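Local coordinates for lipase (Acinetobacter baumannii, PDB 4OPM), which probably hydrolyses ester bonds of lipids, as a putative triacylglycerol lipase of the alpha/beta hydrolase fold, at residues 151-157 / 246-252; 239-245 / 267-273. All coordinates share one frame. Where two conformers were deposited one is given. Residues are numbered along the deposited sequence.

Contact 1. Residues 151-157 / 246-252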
loop_
_atom_site.group_PDB
_atom_site.type_symbol
_atom_site.label_atom_id
_atom_site.label_comp_id
_atom_site.label_asym_id
_atom_site.label_seq_id
_atom_site.Cartn_x
_atom_site.Cartn_y
_atom_site.Cartn_z
ATOM N N SER A 151 17.245 -11.758 5.136
ATOM C CA SER A 151 17.586 -12.002 3.728
ATOM C C SER A 151 17.665 -10.695 2.911
ATOM O O SER A 151 17.868 -10.750 1.692
ATOM C CB SER A 151 16.606 -12.992 3.097
ATOM O OG SER A 151 15.301 -12.453 2.996
ATOM N N ALA A 152 17.561 -9.521 3.606
ATOM C CA ALA A 152 17.653 -8.191 2.998
ATOM C C ALA A 152 18.944 -8.069 2.199
ATOM O O ALA A 152 20.027 -8.397 2.711
ATOM C CB ALA A 152 17.609 -7.124 4.078
ATOM N N ASN A 153 18.833 -7.639 0.938
ATOM C CA ASN A 153 20.009 -7.532 0.078
ATOM C C ASN A 153 19.873 -6.364 -0.913
ATOM O O ASN A 153 20.267 -6.474 -2.075
ATOM C CB ASN A 153 20.279 -8.871 -0.648
ATOM C CG ASN A 153 21.663 -9.000 -1.242
ATOM O OD1 ASN A 153 22.637 -8.388 -0.779
ATOM N ND2 ASN A 153 21.765 -9.785 -2.306
ATOM N N THR A 154 19.272 -5.252 -0.462
ATOM C CA THR A 154 19.219 -4.027 -1.253
ATOM C C THR A 154 19.818 -2.922 -0.409
ATOM O O THR A 154 19.821 -3.035 0.820
ATOM C CB THR A 154 17.806 -3.649 -1.715
ATOM O OG1 THR A 154 17.044 -3.229 -0.583
ATOM C CG2 THR A 154 17.110 -4.738 -2.520
ATOM N N ILE A 155 20.274 -1.842 -1.053
ATOM C CA ILE A 155 20.866 -0.701 -0.360
ATOM C C ILE A 155 19.804 -0.003 0.535
ATOM O O ILE A 155 20.155 0.506 1.599
ATOM C CB ILE A 155 21.540 0.266 -1.384
ATOM C CG1 ILE A 155 22.569 1.190 -0.725
ATOM C CG2 ILE A 155 20.532 1.045 -2.252
ATOM C CD1 ILE A 155 23.916 0.525 -0.288
ATOM N N TYR A 156 18.511 -0.010 0.125
ATOM C CA TYR A 156 17.430 0.639 0.882
ATOM C C TYR A 156 17.134 -0.080 2.193
ATOM O O TYR A 156 16.818 0.581 3.182
ATOM C CB TYR A 156 16.153 0.748 0.028
ATOM C CG TYR A 156 16.444 1.335 -1.335
ATOM C CD1 TYR A 156 16.723 2.692 -1.485
ATOM C CD2 TYR A 156 16.533 0.523 -2.461
ATOM C CE1 TYR A 156 17.054 3.230 -2.727
ATOM C CE2 TYR A 156 16.854 1.052 -3.712
ATOM C CZ TYR A 156 17.110 2.410 -3.839
ATOM O OH TYR A 156 17.452 2.965 -5.048
ATOM N N LEU A 157 17.224 -1.419 2.203
ATOM C CA LEU A 157 16.967 -2.205 3.415
ATOM C C LEU A 157 18.190 -2.191 4.342
ATOM O O LEU A 157 18.033 -2.125 5.565
ATOM C CB LEU A 157 16.577 -3.664 3.070
ATOM C CG LEU A 157 15.241 -3.898 2.335
ATOM C CD1 LEU A 157 15.133 -5.351 1.875
ATOM C CD2 LEU A 157 14.036 -3.542 3.228
ATOM N N LYS A 246 13.677 -3.914 -7.061
ATOM C CA LYS A 246 14.968 -3.287 -6.705
ATOM C C LYS A 246 14.975 -2.704 -5.297
ATOM O O LYS A 246 16.046 -2.393 -4.762
ATOM C CB LYS A 246 15.263 -2.132 -7.685
ATOM C CG LYS A 246 15.638 -2.589 -9.093
ATOM C CD LYS A 246 15.746 -1.377 -10.005
ATOM C CE LYS A 246 16.186 -1.775 -11.387
ATOM N NZ LYS A 246 16.082 -0.630 -12.334
ATOM N N ILE A 247 13.783 -2.484 -4.727
ATOM C CA ILE A 247 13.617 -1.841 -3.424
ATOM C C ILE A 247 13.727 -2.878 -2.310
ATOM O O ILE A 247 14.469 -2.669 -1.353
ATOM C CB ILE A 247 12.274 -1.039 -3.361
ATOM C CG1 ILE A 247 12.088 -0.098 -4.600
ATOM C CG2 ILE A 247 12.135 -0.264 -2.036
ATOM C CD1 ILE A 247 13.236 0.899 -4.885
ATOM N N ILE A 248 12.941 -3.958 -2.414
ATOM C CA ILE A 248 12.899 -5.070 -1.462
ATOM C C ILE A 248 13.114 -6.328 -2.295
ATOM O O ILE A 248 12.224 -6.713 -3.064
ATOM C CB ILE A 248 11.586 -5.085 -0.624
ATOM C CG1 ILE A 248 11.257 -3.666 -0.043
ATOM C CG2 ILE A 248 11.683 -6.128 0.497
ATOM C CD1 ILE A 248 9.902 -3.519 0.623
ATOM N N ASN A 249 14.309 -6.942 -2.180
ATOM C CA ASN A 249 14.700 -8.098 -2.995
ATOM C C ASN A 249 13.765 -9.289 -2.778
ATOM O O ASN A 249 13.351 -9.570 -1.649
ATOM C CB ASN A 249 16.158 -8.498 -2.757
ATOM C CG ASN A 249 16.502 -8.719 -1.311
ATOM O OD1 ASN A 249 16.430 -7.797 -0.482
ATOM N ND2 ASN A 249 16.906 -9.934 -0.986
ATOM N N VAL A 250 13.490 -10.013 -3.878
ATOM C CA VAL A 250 12.554 -11.131 -3.971
ATOM C C VAL A 250 12.803 -12.244 -2.904
ATOM O O VAL A 250 11.835 -12.875 -2.486
ATOM C CB VAL A 250 12.515 -11.696 -5.425
ATOM C CG1 VAL A 250 13.833 -12.372 -5.818
ATOM C CG2 VAL A 250 11.323 -12.632 -5.634
ATOM N N GLU A 251 14.055 -12.452 -2.439
ATOM C CA GLU A 251 14.372 -13.489 -1.427
ATOM C C GLU A 251 13.568 -13.311 -0.138
ATOM O O GLU A 251 13.263 -14.281 0.557
ATOM C CB GLU A 251 15.878 -13.485 -1.085
ATOM C CG GLU A 251 16.748 -14.030 -2.212
ATOM C CD GLU A 251 16.998 -13.114 -3.396
ATOM O OE1 GLU A 251 16.774 -11.884 -3.282
ATOM O OE2 GLU A 251 17.403 -13.641 -4.455
ATOM N N VAL A 252 13.208 -12.065 0.148
ATOM C CA VAL A 252 12.424 -11.652 1.305
ATOM C C VAL A 252 11.022 -12.330 1.274
ATOM O O VAL A 252 10.500 -12.634 2.342
ATOM C CB VAL A 252 12.371 -10.105 1.291
ATOM C CG1 VAL A 252 11.132 -9.554 1.961
ATOM C CG2 VAL A 252 13.658 -9.514 1.865
#
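In this alpha/beta hydrolase fold, residues 151-157 begin the largely helical insertion between strands 137-143 and 237-242, probably the cap, and pack on the loop that leads from the putative catalytic Asp245 to helix 251-259. The main bump is Asn249, whose amide stands up against the backbone bend at 151-153: ND2 donates to Ser151 O (3.0 Å), and OD1 accepts from Asn153 N (2.8 Å). Glu251 OE1 takes a further bond from Asn249 ND2 (3.0 Å), fixing the orientation of the amide. Thr154 fills the hollow beside it, its CG2 resting 3.4 Å from Lys246 O and 3.6 Å from Asn249 N. Leu157 lowers CD1 to 3.8 Å from Ile248 CG2, while Tyr156 CE2 meets Ile247 CD1, also at 3.8 Å. At the far end, Ser151 OG sits 3.4 Å from Val252 CA and bonds to Glu255. Thr154 is the N-cap of its helix: OG1 receives a weak bond from Leu157 N (3.3 Å) and donates to Ile247 O at 2.7 Å.

Contact 2. Residues 239-245 / 267-273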
loop_
_atom_site.group_PDB
_atom_site.type_symbol
_atom_site.label_atom_id
_atom_site.label_comp_id
_atom_site.label_asym_id
_atom_site.label_seq_id
_atom_site.Cartn_x
_atom_site.Cartn_y
_atom_site.Cartn_z
ATOM N N ILE A 239 1.228 -13.903 -0.362
ATOM C CA ILE A 239 2.421 -13.082 -0.605
ATOM C C ILE A 239 2.630 -13.015 -2.088
ATOM O O ILE A 239 2.681 -14.055 -2.740
ATOM C CB ILE A 239 3.682 -13.664 0.116
ATOM C CG1 ILE A 239 3.474 -13.784 1.646
ATOM C CG2 ILE A 239 4.972 -12.871 -0.214
ATOM C CD1 ILE A 239 4.364 -14.872 2.297
ATOM N N LEU A 240 2.807 -11.810 -2.621
ATOM C CA LEU A 240 3.067 -11.645 -4.050
ATOM C C LEU A 240 4.222 -10.662 -4.226
ATOM O O LEU A 240 4.286 -9.646 -3.542
ATOM C CB LEU A 240 1.804 -11.197 -4.808
ATOM C CG LEU A 240 1.903 -11.200 -6.332
ATOM C CD1 LEU A 240 0.576 -11.585 -6.970
ATOM C CD2 LEU A 240 2.371 -9.837 -6.855
ATOM N N TRP A 241 5.158 -10.996 -5.128
ATOM C CA TRP A 241 6.328 -10.172 -5.381
ATOM C C TRP A 241 6.589 -9.990 -6.855
ATOM O O TRP A 241 6.243 -10.850 -7.666
ATOM C CB TRP A 241 7.576 -10.869 -4.789
ATOM C CG TRP A 241 8.408 -9.989 -3.908
ATOM C CD1 TRP A 241 9.510 -9.258 -4.265
ATOM C CD2 TRP A 241 8.151 -9.691 -2.538
ATOM N NE1 TRP A 241 9.974 -8.546 -3.179
ATOM C CE2 TRP A 241 9.155 -8.791 -2.107
ATOM C CE3 TRP A 241 7.155 -10.088 -1.625
ATOM C CZ2 TRP A 241 9.212 -8.314 -0.790
ATOM C CZ3 TRP A 241 7.223 -9.623 -0.316
ATOM C CH2 TRP A 241 8.213 -8.714 0.077
ATOM N N GLY A 242 7.312 -8.927 -7.170
ATOM C CA GLY A 242 7.850 -8.734 -8.502
ATOM C C GLY A 242 9.260 -9.286 -8.454
ATOM O O GLY A 242 10.043 -8.907 -7.575
ATOM N N LYS A 243 9.594 -10.227 -9.362
ATOM C CA LYS A 243 10.918 -10.862 -9.382
ATOM C C LYS A 243 12.045 -9.815 -9.481
ATOM O O LYS A 243 13.091 -9.984 -8.861
ATOM C CB LYS A 243 10.993 -11.844 -10.566
ATOM C CG LYS A 243 12.353 -12.536 -10.728
ATOM C CD LYS A 243 12.304 -14.000 -10.372
ATOM C CE LYS A 243 13.566 -14.716 -10.784
ATOM N NZ LYS A 243 13.289 -16.118 -11.189
ATOM N N GLN A 244 11.800 -8.716 -10.235
ATOM C CA GLN A 244 12.792 -7.669 -10.497
ATOM C C GLN A 244 12.787 -6.533 -9.465
ATOM O O GLN A 244 13.468 -5.525 -9.682
ATOM C CB GLN A 244 12.586 -7.083 -11.913
ATOM C CG GLN A 244 12.688 -8.132 -13.025
ATOM C CD GLN A 244 14.028 -8.831 -13.051
ATOM O OE1 GLN A 244 15.098 -8.207 -12.964
ATOM N NE2 GLN A 244 13.994 -10.156 -13.143
ATOM N N ASP A 245 12.048 -6.692 -8.343
ATOM C CA ASP A 245 11.968 -5.670 -7.287
ATOM C C ASP A 245 13.373 -5.207 -6.844
ATOM O O ASP A 245 14.152 -6.005 -6.323
ATOM C CB ASP A 245 11.184 -6.204 -6.077
ATOM C CG ASP A 245 10.761 -5.143 -5.071
ATOM O OD1 ASP A 245 11.466 -4.107 -4.952
ATOM O OD2 ASP A 245 9.764 -5.367 -4.359
ATOM N N VAL A 267 3.755 -15.908 -4.632
ATOM C CA VAL A 267 3.588 -15.792 -6.084
ATOM C C VAL A 267 4.655 -14.817 -6.565
ATOM O O VAL A 267 4.686 -13.661 -6.109
ATOM C CB VAL A 267 2.162 -15.326 -6.475
ATOM C CG1 VAL A 267 2.065 -15.054 -7.978
ATOM C CG2 VAL A 267 1.110 -16.333 -6.033
ATOM N N ILE A 268 5.529 -15.274 -7.469
ATOM C CA ILE A 268 6.614 -14.436 -7.981
ATOM C C ILE A 268 6.344 -14.106 -9.433
ATOM O O ILE A 268 6.342 -15.002 -10.287
ATOM C CB ILE A 268 8.006 -15.093 -7.779
ATOM C CG1 ILE A 268 8.232 -15.576 -6.307
ATOM C CG2 ILE A 268 9.137 -14.179 -8.295
ATOM C CD1 ILE A 268 8.071 -14.541 -5.200
ATOM N N LEU A 269 6.082 -12.822 -9.705
ATOM C CA LEU A 269 5.769 -12.377 -11.061
ATOM C C LEU A 269 7.041 -12.033 -11.821
ATOM O O LEU A 269 7.774 -11.126 -11.427
ATOM C CB LEU A 269 4.792 -11.171 -11.056
ATOM C CG LEU A 269 3.400 -11.385 -10.417
ATOM C CD1 LEU A 269 2.505 -10.167 -10.646
ATOM C CD2 LEU A 269 2.699 -12.651 -10.956
ATOM N N GLU A 270 7.308 -12.760 -12.937
ATOM C CA GLU A 270 8.473 -12.450 -13.769
ATOM C C GLU A 270 8.261 -11.087 -14.450
ATOM O O GLU A 270 7.113 -10.716 -14.732
ATOM C CB GLU A 270 8.666 -13.541 -14.848
ATOM C CG GLU A 270 9.079 -14.899 -14.302
ATOM C CD GLU A 270 10.416 -14.963 -13.590
ATOM O OE1 GLU A 270 11.379 -14.302 -14.046
ATOM O OE2 GLU A 270 10.500 -15.687 -12.571
ATOM N N ASN A 271 9.354 -10.350 -14.720
ATOM C CA ASN A 271 9.337 -9.072 -15.446
ATOM C C ASN A 271 8.438 -8.016 -14.780
ATOM O O ASN A 271 7.822 -7.201 -15.460
ATOM C CB ASN A 271 8.916 -9.285 -16.915
ATOM C CG ASN A 271 9.883 -10.195 -17.637
ATOM O OD1 ASN A 271 11.099 -10.031 -17.551
ATOM N ND2 ASN A 271 9.364 -11.247 -18.245
ATOM N N VAL A 272 8.405 -8.031 -13.446
ATOM C CA VAL A 272 7.636 -7.083 -12.637
ATOM C C VAL A 272 8.557 -6.611 -11.508
ATOM O O VAL A 272 9.323 -7.416 -10.975
ATOM C CB VAL A 272 6.317 -7.733 -12.112
ATOM C CG1 VAL A 272 5.644 -6.856 -11.054
ATOM C CG2 VAL A 272 5.345 -8.013 -13.264
ATOM N N GLY A 273 8.483 -5.319 -11.173
ATOM C CA GLY A 273 9.292 -4.712 -10.124
ATOM C C GLY A 273 8.566 -4.624 -8.795
ATOM O O GLY A 273 7.766 -5.498 -8.440
HETATM O O HOH W 1 11.961 -11.534 -14.300
#
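Val267 opens the pairing: its N donates to Ile239 O (2.9 Å), its O accepts from Trp241 N (2.9 Å), and its CG1 lies 3.9 Å from Leu240 CD1. Ile268 points to the other face of the sheet, where its CD1 packs on Trp241 CB at 3.7 Å. Leu269 returns to the Leu240 face, its CD1 3.8 Å from Leu240 CD2; its N donates to Trp241 O (2.8 Å) and its O accepts from Lys243 N (2.9 Å). These two strands, parallel with axes 4.8 Å apart, close a beta-alpha-beta unit through helix 251-259 at one edge of the alpha/beta hydrolase sheet. Beyond the strand, Glu270 swings back to form a salt bridge, OE2 to Lys243 NZ at 3.1 Å, and a water joins its OE1 to Gln244 NE2 and Asn271 N. Asn271, with positive phi, sits at the third position of a type II turn from Leu269 to Val272. The turn brings Val272 O to Gln244 N (2.9 Å), at the type I turn 242-245. Gly273 then passes so close to Gly242 that a CB on Gly242 would clash; Gly242 CA makes a CA-H...O contact with Gly273 O at 3.2 Å. Next in the chain, His274 ND1 is hydrogen-bonded to Asp245 OD2, consistent with a Ser-His-Asp triad completed by Ser120, while Asp245 OD1 accepts from Ile247 N.

The centres of the two contacts lie 12 Å apart, on the same side of the molecule's centre. Their segments alternate along the chain: 151-157, then 239-245 running directly into 246-252, and finally 267-273. Helix 251-259, which begins in contact 1, is the crossover between the two strands of contact 2. Trp241 bridges them, its NE1 2.9 Å from Ile248 O, a probable hydrogen bond, and its CH2 3.6 Å from Val252 CG1. Asp245 OD1 also accepts from the backbone N atoms of Ile247 and Ile248. The putative acid of the triad is thus held between the edge of the sheet and the loop that meets the helix 155-158 region.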